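Long-range contacts in serine protease inhibitor 1 (Coprinopsis cinerea, PDB 3VWC), which probably inhibits serine-type endopeptidases and folds as a beta-trefoil: residues Thr98-Val109 with Gln119-Ala127; Arg26-Arg34 with Leu71-Met79. One frame throughout, in Å; residues are numbered along the deposited sequence.

Two ways of joining strands in a beta-trefoil are illustrated here. Contact 2 pairs strands that lie far apart in sequence, 31-35 and 70-73, whereas contact 1 is a hairpin of strands 107-109 and 121-123 with the neighbouring strand 96-101 brought in. Their centres lie about 18 Å apart, yet they meet at Val120, just before the second hairpin strand: Val120 N probably bonds to Ile33 O at 2.8 Å, and Val120 O receives Leu71 N at 2.9 Å, probably another hydrogen bond. One residue of contact 1 thus probably bridges the two strands paired in contact 2. Along the chain the contacts follow in series, contact 2 closing before contact 1 opens.

Contact 1 of 2, residues Thr98-Val109 with Gln119-Ala127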
loop_
_atom_site.group_PDB
_atom_site.type_symbol
_atom_site.label_atom_id
_atom_site.label_comp_id
_atom_site.label_asym_id
_atom_site.label_seq_id
_atom_site.Cartn_x
_atom_site.Cartn_y
_atom_site.Cartn_z
ATOM N N THR A 98 7.410 5.553 0.036
ATOM C CA THR A 98 7.188 4.539 -1.022
ATOM C C THR A 98 7.132 3.152 -0.384
ATOM O O THR A 98 7.650 2.925 0.720
ATOM C CB THR A 98 8.328 4.548 -2.071
ATOM O OG1 THR A 98 9.586 4.462 -1.370
ATOM C CG2 THR A 98 8.295 5.896 -2.823
ATOM N N VAL A 99 6.470 2.222 -1.090
ATOM C CA VAL A 99 6.306 0.841 -0.603
ATOM C C VAL A 99 6.713 -0.063 -1.748
ATOM O O VAL A 99 6.005 -0.122 -2.772
ATOM C CB VAL A 99 4.832 0.548 -0.186
ATOM C CG1 VAL A 99 4.744 -0.862 0.364
ATOM C CG2 VAL A 99 4.378 1.561 0.826
ATOM N N VAL A 100 7.876 -0.744 -1.625
ATOM C CA VAL A 100 8.452 -1.515 -2.722
ATOM C C VAL A 100 8.654 -2.977 -2.314
ATOM O O VAL A 100 9.115 -3.268 -1.232
ATOM C CB VAL A 100 9.818 -0.923 -3.187
ATOM C CG1 VAL A 100 10.406 -1.758 -4.320
ATOM C CG2 VAL A 100 9.569 0.477 -3.737
ATOM N N ASN A 101 8.198 -3.910 -3.145
ATOM C CA ASN A 101 8.290 -5.314 -2.715
ATOM C C ASN A 101 9.774 -5.708 -2.565
ATOM O O ASN A 101 10.547 -5.506 -3.506
ATOM C CB ASN A 101 7.573 -6.234 -3.728
ATOM C CG ASN A 101 7.248 -7.565 -3.130
ATOM O OD1 ASN A 101 6.156 -7.775 -2.556
ATOM N ND2 ASN A 101 8.119 -8.524 -3.397
ATOM N N ALA A 102 10.087 -6.408 -1.478
ATOM C CA ALA A 102 11.474 -6.817 -1.189
ATOM C C ALA A 102 12.033 -7.850 -2.178
ATOM O O ALA A 102 13.252 -7.875 -2.433
ATOM C CB ALA A 102 11.579 -7.337 0.223
ATOM N N SER A 103 11.161 -8.711 -2.706
ATOM C CA SER A 103 11.588 -9.748 -3.630
ATOM C C SER A 103 11.368 -9.418 -5.103
ATOM O O SER A 103 12.259 -9.656 -5.934
ATOM C CB SER A 103 11.004 -11.102 -3.217
ATOM O OG SER A 103 9.591 -11.030 -3.193
ATOM N N THR A 104 10.233 -8.778 -5.451
ATOM C CA THR A 104 9.945 -8.519 -6.853
ATOM C C THR A 104 10.478 -7.172 -7.347
ATOM O O THR A 104 10.557 -6.938 -8.551
ATOM C CB THR A 104 8.444 -8.582 -7.165
ATOM O OG1 THR A 104 7.795 -7.456 -6.539
ATOM C CG2 THR A 104 7.815 -9.871 -6.628
ATOM N N GLU A 105 10.748 -6.269 -6.405
ATOM C CA GLU A 105 11.230 -4.929 -6.672
ATOM C C GLU A 105 10.211 -4.010 -7.346
ATOM O O GLU A 105 10.561 -2.943 -7.860
ATOM C CB GLU A 105 12.589 -4.940 -7.407
ATOM C CG GLU A 105 13.611 -5.778 -6.662
ATOM C CD GLU A 105 14.968 -5.765 -7.320
ATOM O OE1 GLU A 105 15.072 -5.299 -8.483
ATOM O OE2 GLU A 105 15.925 -6.218 -6.660
ATOM N N HIS A 106 8.932 -4.404 -7.269
ATOM C CA HIS A 106 7.849 -3.595 -7.831
ATOM C C HIS A 106 7.100 -2.991 -6.660
ATOM O O HIS A 106 6.959 -3.610 -5.603
ATOM C CB HIS A 106 6.919 -4.492 -8.628
ATOM C CG HIS A 106 7.534 -5.030 -9.873
ATOM N ND1 HIS A 106 6.836 -5.805 -10.778
ATOM C CD2 HIS A 106 8.782 -4.893 -10.372
ATOM C CE1 HIS A 106 7.635 -6.125 -11.781
ATOM N NE2 HIS A 106 8.817 -5.565 -11.573
ATOM N N GLY A 107 6.625 -1.745 -6.814
ATOM C CA GLY A 107 6.090 -1.002 -5.688
ATOM C C GLY A 107 4.612 -0.622 -5.881
ATOM O O GLY A 107 4.082 -0.733 -6.992
ATOM N N TRP A 108 3.995 -0.092 -4.824
ATOM C CA TRP A 108 2.584 0.278 -4.882
ATOM C C TRP A 108 2.446 1.478 -5.824
ATOM O O TRP A 108 3.174 2.494 -5.665
ATOM C CB TRP A 108 2.068 0.647 -3.516
ATOM C CG TRP A 108 1.958 -0.447 -2.478
ATOM C CD1 TRP A 108 2.469 -1.725 -2.539
ATOM C CD2 TRP A 108 1.337 -0.302 -1.232
ATOM N NE1 TRP A 108 2.151 -2.398 -1.388
ATOM C CE2 TRP A 108 1.494 -1.539 -0.544
ATOM C CE3 TRP A 108 0.681 0.777 -0.579
ATOM C CZ2 TRP A 108 1.006 -1.720 0.762
ATOM C CZ3 TRP A 108 0.171 0.577 0.728
ATOM C CH2 TRP A 108 0.328 -0.678 1.371
ATOM N N VAL A 109 1.408 1.435 -6.650
ATOM C CA VAL A 109 1.095 2.542 -7.557
ATOM C C VAL A 109 -0.432 2.747 -7.651
ATOM O O VAL A 109 -1.221 1.798 -7.865
ATOM C CB VAL A 109 1.625 2.282 -9.001
ATOM C CG1 VAL A 109 1.230 3.412 -9.948
ATOM C CG2 VAL A 109 3.147 2.128 -8.980
ATOM N N GLN A 119 -8.445 -0.855 -7.910
ATOM C CA GLN A 119 -7.374 -1.636 -7.218
ATOM C C GLN A 119 -6.004 -0.961 -7.303
ATOM O O GLN A 119 -5.611 -0.444 -8.355
ATOM C CB GLN A 119 -7.294 -3.043 -7.791
ATOM C CG GLN A 119 -6.384 -3.938 -6.959
ATOM C CD GLN A 119 -6.451 -5.397 -7.332
ATOM O OE1 GLN A 119 -5.927 -6.256 -6.599
ATOM N NE2 GLN A 119 -7.112 -5.703 -8.418
ATOM N N VAL A 120 -5.268 -1.002 -6.196
ATOM C CA VAL A 120 -3.882 -0.548 -6.183
ATOM C C VAL A 120 -3.024 -1.497 -7.020
ATOM O O VAL A 120 -3.236 -2.711 -7.046
ATOM C CB VAL A 120 -3.407 -0.498 -4.721
ATOM C CG1 VAL A 120 -1.911 -0.128 -4.644
ATOM C CG2 VAL A 120 -4.222 0.526 -3.936
ATOM N N GLU A 121 -2.109 -0.902 -7.784
ATOM C CA GLU A 121 -1.241 -1.637 -8.694
ATOM C C GLU A 121 0.111 -1.887 -8.021
ATOM O O GLU A 121 0.450 -1.212 -7.071
ATOM C CB GLU A 121 -1.074 -0.898 -10.025
ATOM C CG GLU A 121 -2.471 -0.731 -10.642
ATOM C CD GLU A 121 -2.489 -0.115 -12.031
ATOM O OE1 GLU A 121 -1.432 0.329 -12.522
ATOM O OE2 GLU A 121 -3.604 -0.048 -12.598
ATOM N N VAL A 122 0.856 -2.861 -8.537
ATOM C CA VAL A 122 2.233 -3.095 -8.118
ATOM C C VAL A 122 3.123 -3.201 -9.322
ATOM O O VAL A 122 2.985 -4.103 -10.134
ATOM C CB VAL A 122 2.351 -4.360 -7.258
ATOM C CG1 VAL A 122 3.771 -4.518 -6.728
ATOM C CG2 VAL A 122 1.340 -4.356 -6.095
ATOM N N ARG A 123 4.019 -2.225 -9.477
ATOM C CA ARG A 123 4.777 -2.031 -10.745
ATOM C C ARG A 123 6.178 -1.537 -10.415
ATOM O O ARG A 123 6.365 -0.880 -9.404
ATOM C CB ARG A 123 4.162 -0.863 -11.560
ATOM C CG ARG A 123 2.719 -0.960 -11.979
ATOM C CD ARG A 123 2.510 0.120 -13.044
ATOM N NE ARG A 123 1.215 0.782 -12.978
ATOM C CZ ARG A 123 0.972 1.999 -13.479
ATOM N NH1 ARG A 123 1.936 2.682 -14.085
ATOM N NH2 ARG A 123 -0.245 2.526 -13.420
ATOM N N PRO A 124 7.126 -1.652 -11.363
ATOM C CA PRO A 124 8.401 -0.957 -11.113
ATOM C C PRO A 124 8.158 0.535 -10.870
ATOM O O PRO A 124 7.454 1.168 -11.658
ATOM C CB PRO A 124 9.175 -1.124 -12.432
ATOM C CG PRO A 124 8.504 -2.212 -13.166
ATOM C CD PRO A 124 7.090 -2.349 -12.666
ATOM N N LEU A 125 8.802 1.117 -9.859
ATOM C CA LEU A 125 8.619 2.552 -9.620
ATOM C C LEU A 125 9.490 3.373 -10.535
ATOM O O LEU A 125 10.653 2.984 -10.838
ATOM C CB LEU A 125 8.932 2.926 -8.185
ATOM C CG LEU A 125 8.046 2.270 -7.106
ATOM C CD1 LEU A 125 8.252 3.008 -5.804
ATOM C CD2 LEU A 125 6.534 2.350 -7.551
ATOM N N ILE A 126 8.964 4.522 -10.916
ATOM C CA ILE A 126 9.754 5.509 -11.662
ATOM C C ILE A 126 9.927 6.768 -10.829
ATOM O O ILE A 126 9.155 7.025 -9.891
ATOM C CB ILE A 126 9.139 5.854 -13.019
ATOM C CG1 ILE A 126 7.757 6.509 -12.884
ATOM C CG2 ILE A 126 9.069 4.555 -13.903
ATOM C CD1 ILE A 126 7.171 6.961 -14.241
ATOM N N ALA A 127 10.943 7.569 -11.162
ATOM C CA ALA A 127 11.175 8.801 -10.426
ATOM C C ALA A 127 12.007 9.704 -11.318
ATOM O O ALA A 127 12.673 9.220 -12.245
ATOM C CB ALA A 127 11.906 8.513 -9.117
HETATM O O HOH W 1 10.149 -0.400 -7.816
HETATM O O HOH W 2 4.316 -6.510 -10.038
#
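Leu125 packs against Val100, Thr98 and Val109, and so shows how one branched side chain can tie the two-stranded ladder of 107-109 and 121-123 to a third strand, 96-101. Its CB makes no close approach across the contact, but the first torsion (chi1 -62°), which sets CG beside the backbone N, brings CG to 4.1 Å from Gly107 CA. Beyond CG the methyls part company: CD1 packs on Val100 CG2 at 3.5 Å and against Thr98 CB, while CD2 meets Val109 CG2 at 3.7 Å, the valine sliding past in the opposite direction.

The ladder itself is antiparallel, with reciprocal backbone bonds joining Gly107 to Arg123 and Val109 to Glu121. Val109 CG1 lies 3.8 Å from Arg123 CZ, over the centre of the guanidinium face. That group is held by Glu121, whose OE1 takes both NE and NH2 of Arg123 side-on, each at 2.7 Å, in a salt bridge that should limit rotation of the flat group.

At the hairpin's other end Pro124 CD stands over the His106 ring, 3.7 Å from its centroid, a CH-pi contact, while a water in the ring plane links His106 ND1 to Val122 O. On the face of Trp108 and Val122 the hairpin looks inward: Trp108 meets Trp84 of strand 84-88 and Phe141 of strand 141-145 edge-to-face and Trp46 of strand 46-51 obliquely, and Val122 touches Pro66 of strand 62-67.

Contact 2 of 2, residues Arg26-Arg34 with Leu71-Met79; sequences RSLLPKRIR and LFADLLGNM
This is an antiparallel strand pairing that continues into two turns, near the edge of the trefoil's antiparallel sheet, where strand 31-35, one strand in from 18-19, runs beside strand 70-73. Three backbone bonds make the ladder: Lys31 and Ala73 exchange two, and Ile33 N gives a third to Leu71 O, 3.1 Å away and nearly straight at 169°. Ile33 leans across Leu71 obliquely, its CG2 3.8 Å from Leu71 CD2, while its CD1 reaches on toward the methyl of Ala73.

Phe72 packs against Pro30, whose CB approaches Phe72 CD1 to 3.6 Å, and in the modelled conformer the aliphatic start of Arg32 runs alongside the ring. Pro30 also uses CG, which lies 3.8 Å from SD of Met79, the residue that follows the turn at 74-77.

Lys31 crosses Leu75 at about a right angle, its CG 3.6 Å from Leu75 CD2. Bends at chi2 (-73°) and chi4 (-85°) curl the chain back so that NZ bonds to Ser27 O, Ser27 OG and Leu29 O, the last at 2.7 Å; the ammonium thus ties together the turn before its own strand. Ser27 OG is also bonded to Asp25. In the facing turn Asp74, in the conformer modelled, accepts backbone N-H groups instead: OD1 takes Gly77 N in an Asx motif, and OD2 takes Met79 N at 2.9 Å. One water joins the turns, giving to Leu28 O and accepting from Leu76 N.

Strand 62-67 flanks the pair beyond 70-73, with Val64 touching both Ile33 and Leu71, while strand 18-19 lies on the outer side of 31-35, where Arg34 bonds through its backbone to Gly19.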
loop_
_atom_site.group_PDB
_atom_site.type_symbol
_atom_site.label_atom_id
_atom_site.label_comp_id
_atom_site.label_asym_id
_atom_site.label_seq_id
_atom_site.Cartn_x
_atom_site.Cartn_y
_atom_site.Cartn_z
ATOM N N ARG A 26 -17.767 -13.827 1.041
ATOM C CA ARG A 26 -17.267 -14.694 2.098
ATOM C C ARG A 26 -16.166 -15.704 1.697
ATOM O O ARG A 26 -15.683 -16.491 2.529
ATOM C CB ARG A 26 -18.444 -15.445 2.726
ATOM C CG ARG A 26 -19.487 -14.568 3.403
ATOM C CD ARG A 26 -19.890 -15.188 4.745
ATOM N NE ARG A 26 -18.835 -15.023 5.747
ATOM C CZ ARG A 26 -18.885 -14.159 6.760
ATOM N NH1 ARG A 26 -19.966 -13.408 6.948
ATOM N NH2 ARG A 26 -17.854 -14.051 7.592
ATOM N N SER A 27 -15.639 -15.604 0.492
ATOM C CA SER A 27 -14.637 -16.572 0.057
ATOM C C SER A 27 -13.268 -16.231 0.651
ATOM O O SER A 27 -13.036 -15.096 1.079
ATOM C CB SER A 27 -14.520 -16.561 -1.461
ATOM O OG SER A 27 -13.992 -15.319 -1.897
ATOM N N LEU A 28 -12.332 -17.163 0.518
ATOM C CA LEU A 28 -10.933 -16.901 0.872
ATOM C C LEU A 28 -10.074 -16.529 -0.320
ATOM O O LEU A 28 -8.846 -16.645 -0.274
ATOM C CB LEU A 28 -10.337 -18.112 1.589
ATOM C CG LEU A 28 -11.050 -18.489 2.895
ATOM C CD1 LEU A 28 -10.338 -19.629 3.640
ATOM C CD2 LEU A 28 -11.271 -17.305 3.818
ATOM N N LEU A 29 -10.717 -16.168 -1.430
ATOM C CA LEU A 29 -9.986 -15.643 -2.559
ATOM C C LEU A 29 -9.275 -14.355 -2.152
ATOM O O LEU A 29 -9.759 -13.615 -1.307
ATOM C CB LEU A 29 -10.927 -15.348 -3.743
ATOM C CG LEU A 29 -11.566 -16.565 -4.419
ATOM C CD1 LEU A 29 -12.269 -16.103 -5.689
ATOM C CD2 LEU A 29 -10.512 -17.595 -4.752
ATOM N N PRO A 30 -8.105 -14.111 -2.760
ATOM C CA PRO A 30 -7.402 -12.849 -2.415
ATOM C C PRO A 30 -8.303 -11.638 -2.646
ATOM O O PRO A 30 -9.057 -11.592 -3.647
ATOM C CB PRO A 30 -6.257 -12.832 -3.431
ATOM C CG PRO A 30 -5.918 -14.280 -3.596
ATOM C CD PRO A 30 -7.306 -14.950 -3.668
ATOM N N LYS A 31 -8.238 -10.677 -1.747
ATOM C CA LYS A 31 -9.143 -9.541 -1.795
ATOM C C LYS A 31 -8.400 -8.322 -2.309
ATOM O O LYS A 31 -7.260 -8.036 -1.862
ATOM C CB LYS A 31 -9.735 -9.253 -0.424
ATOM C CG LYS A 31 -10.606 -10.422 0.129
ATOM C CD LYS A 31 -11.935 -10.476 -0.634
ATOM C CE LYS A 31 -12.735 -11.724 -0.175
ATOM N NZ LYS A 31 -12.350 -12.981 -0.933
ATOM N N ARG A 32 -9.050 -7.524 -3.157
ATOM C CA ARG A 32 -8.366 -6.352 -3.733
ATOM C C ARG A 32 -8.136 -5.290 -2.680
ATOM O O ARG A 32 -9.035 -4.944 -1.891
ATOM C CB ARG A 32 -9.186 -5.749 -4.870
ATOM C CG ARG A 32 -9.147 -6.540 -6.170
ATOM C CD ARG A 32 -10.074 -5.852 -7.218
ATOM N NE ARG A 32 -10.255 -6.693 -8.394
ATOM C CZ ARG A 32 -10.655 -6.276 -9.603
ATOM N NH1 ARG A 32 -10.871 -4.970 -9.887
ATOM N NH2 ARG A 32 -10.735 -7.176 -10.566
ATOM N N ILE A 33 -6.927 -4.725 -2.736
ATOM C CA ILE A 33 -6.661 -3.497 -2.019
ATOM C C ILE A 33 -6.967 -2.334 -2.927
ATOM O O ILE A 33 -6.577 -2.333 -4.073
ATOM C CB ILE A 33 -5.194 -3.426 -1.498
ATOM C CG1 ILE A 33 -4.881 -4.570 -0.503
ATOM C CG2 ILE A 33 -4.950 -2.051 -0.850
ATOM C CD1 ILE A 33 -5.792 -4.633 0.683
ATOM N N ARG A 34 -7.790 -1.420 -2.427
ATOM C CA ARG A 34 -8.373 -0.384 -3.296
ATOM C C ARG A 34 -8.130 1.037 -2.772
ATOM O O ARG A 34 -7.895 1.257 -1.575
ATOM C CB ARG A 34 -9.873 -0.607 -3.481
ATOM C CG ARG A 34 -10.293 -2.033 -3.798
ATOM C CD ARG A 34 -11.822 -2.138 -3.636
ATOM N NE ARG A 34 -12.282 -3.508 -3.816
ATOM C CZ ARG A 34 -12.762 -3.978 -4.958
ATOM N NH1 ARG A 34 -12.769 -3.211 -6.047
ATOM N NH2 ARG A 34 -13.239 -5.219 -5.026
ATOM N N LEU A 71 -2.309 -5.358 -6.184
ATOM C CA LEU A 71 -2.135 -5.567 -4.726
ATOM C C LEU A 71 -3.334 -6.222 -4.065
ATOM O O LEU A 71 -4.467 -5.746 -4.228
ATOM C CB LEU A 71 -1.838 -4.215 -4.056
ATOM C CG LEU A 71 -1.537 -4.295 -2.575
ATOM C CD1 LEU A 71 -0.233 -5.063 -2.310
ATOM C CD2 LEU A 71 -1.437 -2.867 -2.000
ATOM N N PHE A 72 -3.114 -7.363 -3.387
ATOM C CA PHE A 72 -4.233 -8.070 -2.699
ATOM C C PHE A 72 -3.912 -8.358 -1.251
ATOM O O PHE A 72 -2.735 -8.472 -0.911
ATOM C CB PHE A 72 -4.463 -9.438 -3.327
ATOM C CG PHE A 72 -4.929 -9.394 -4.771
ATOM C CD1 PHE A 72 -6.282 -9.614 -5.048
ATOM C CD2 PHE A 72 -4.031 -9.372 -5.827
ATOM C CE1 PHE A 72 -6.697 -9.687 -6.390
ATOM C CE2 PHE A 72 -4.407 -9.481 -7.187
ATOM C CZ PHE A 72 -5.769 -9.675 -7.471
ATOM N N ALA A 73 -4.952 -8.521 -0.451
ATOM C CA ALA A 73 -4.860 -9.193 0.830
ATOM C C ALA A 73 -4.967 -10.709 0.660
ATOM O O ALA A 73 -5.822 -11.224 -0.108
ATOM C CB ALA A 73 -5.871 -8.662 1.764
ATOM N N ASP A 74 -4.038 -11.426 1.303
ATOM C CA ASP A 74 -3.965 -12.904 1.187
ATOM C C ASP A 74 -4.784 -13.506 2.320
ATOM O O ASP A 74 -4.448 -13.374 3.501
ATOM C CB ASP A 74 -2.508 -13.402 1.226
ATOM C CG ASP A 74 -2.362 -14.922 1.018
ATOM O OD1 ASP A 74 -3.371 -15.603 0.710
ATOM O OD2 ASP A 74 -1.221 -15.417 1.267
ATOM N N LEU A 75 -5.929 -14.060 1.952
ATOM C CA LEU A 75 -6.809 -14.679 2.912
ATOM C C LEU A 75 -6.474 -16.164 3.065
ATOM O O LEU A 75 -6.781 -16.728 4.092
ATOM C CB LEU A 75 -8.295 -14.455 2.524
ATOM C CG LEU A 75 -8.896 -13.147 3.072
ATOM C CD1 LEU A 75 -8.126 -11.930 2.584
ATOM C CD2 LEU A 75 -10.374 -13.011 2.683
ATOM N N LEU A 76 -5.976 -16.811 2.005
ATOM C CA LEU A 76 -5.770 -18.286 2.017
ATOM C C LEU A 76 -4.445 -18.692 2.645
ATOM O O LEU A 76 -4.349 -19.770 3.285
ATOM C CB LEU A 76 -5.888 -18.881 0.596
ATOM C CG LEU A 76 -5.703 -20.401 0.475
ATOM C CD1 LEU A 76 -6.831 -21.127 1.219
ATOM C CD2 LEU A 76 -5.607 -20.872 -0.975
ATOM N N GLY A 77 -3.410 -17.888 2.371
ATOM C CA GLY A 77 -2.083 -18.046 2.970
ATOM C C GLY A 77 -1.044 -18.487 1.979
ATOM O O GLY A 77 0.108 -18.698 2.326
ATOM N N ASN A 78 -1.463 -18.750 0.745
ATOM C CA ASN A 78 -0.531 -19.300 -0.223
ATOM C C ASN A 78 0.163 -18.268 -1.135
ATOM O O ASN A 78 0.793 -18.651 -2.121
ATOM C CB ASN A 78 -1.229 -20.392 -1.060
ATOM C CG ASN A 78 -2.425 -19.857 -1.843
ATOM O OD1 ASN A 78 -2.872 -18.721 -1.622
ATOM N ND2 ASN A 78 -2.945 -20.672 -2.770
ATOM N N MET A 79 0.020 -16.973 -0.848
ATOM C CA MET A 79 0.643 -15.939 -1.671
ATOM C C MET A 79 2.097 -15.678 -1.280
ATOM O O MET A 79 2.450 -15.579 -0.100
ATOM C CB MET A 79 -0.166 -14.636 -1.624
ATOM C CG MET A 79 -1.619 -14.817 -2.101
ATOM S SD MET A 79 -2.457 -13.236 -2.338
ATOM C CE MET A 79 -1.683 -12.725 -3.855
HETATM O O HOH W 3 -6.185 -15.595 -0.674
#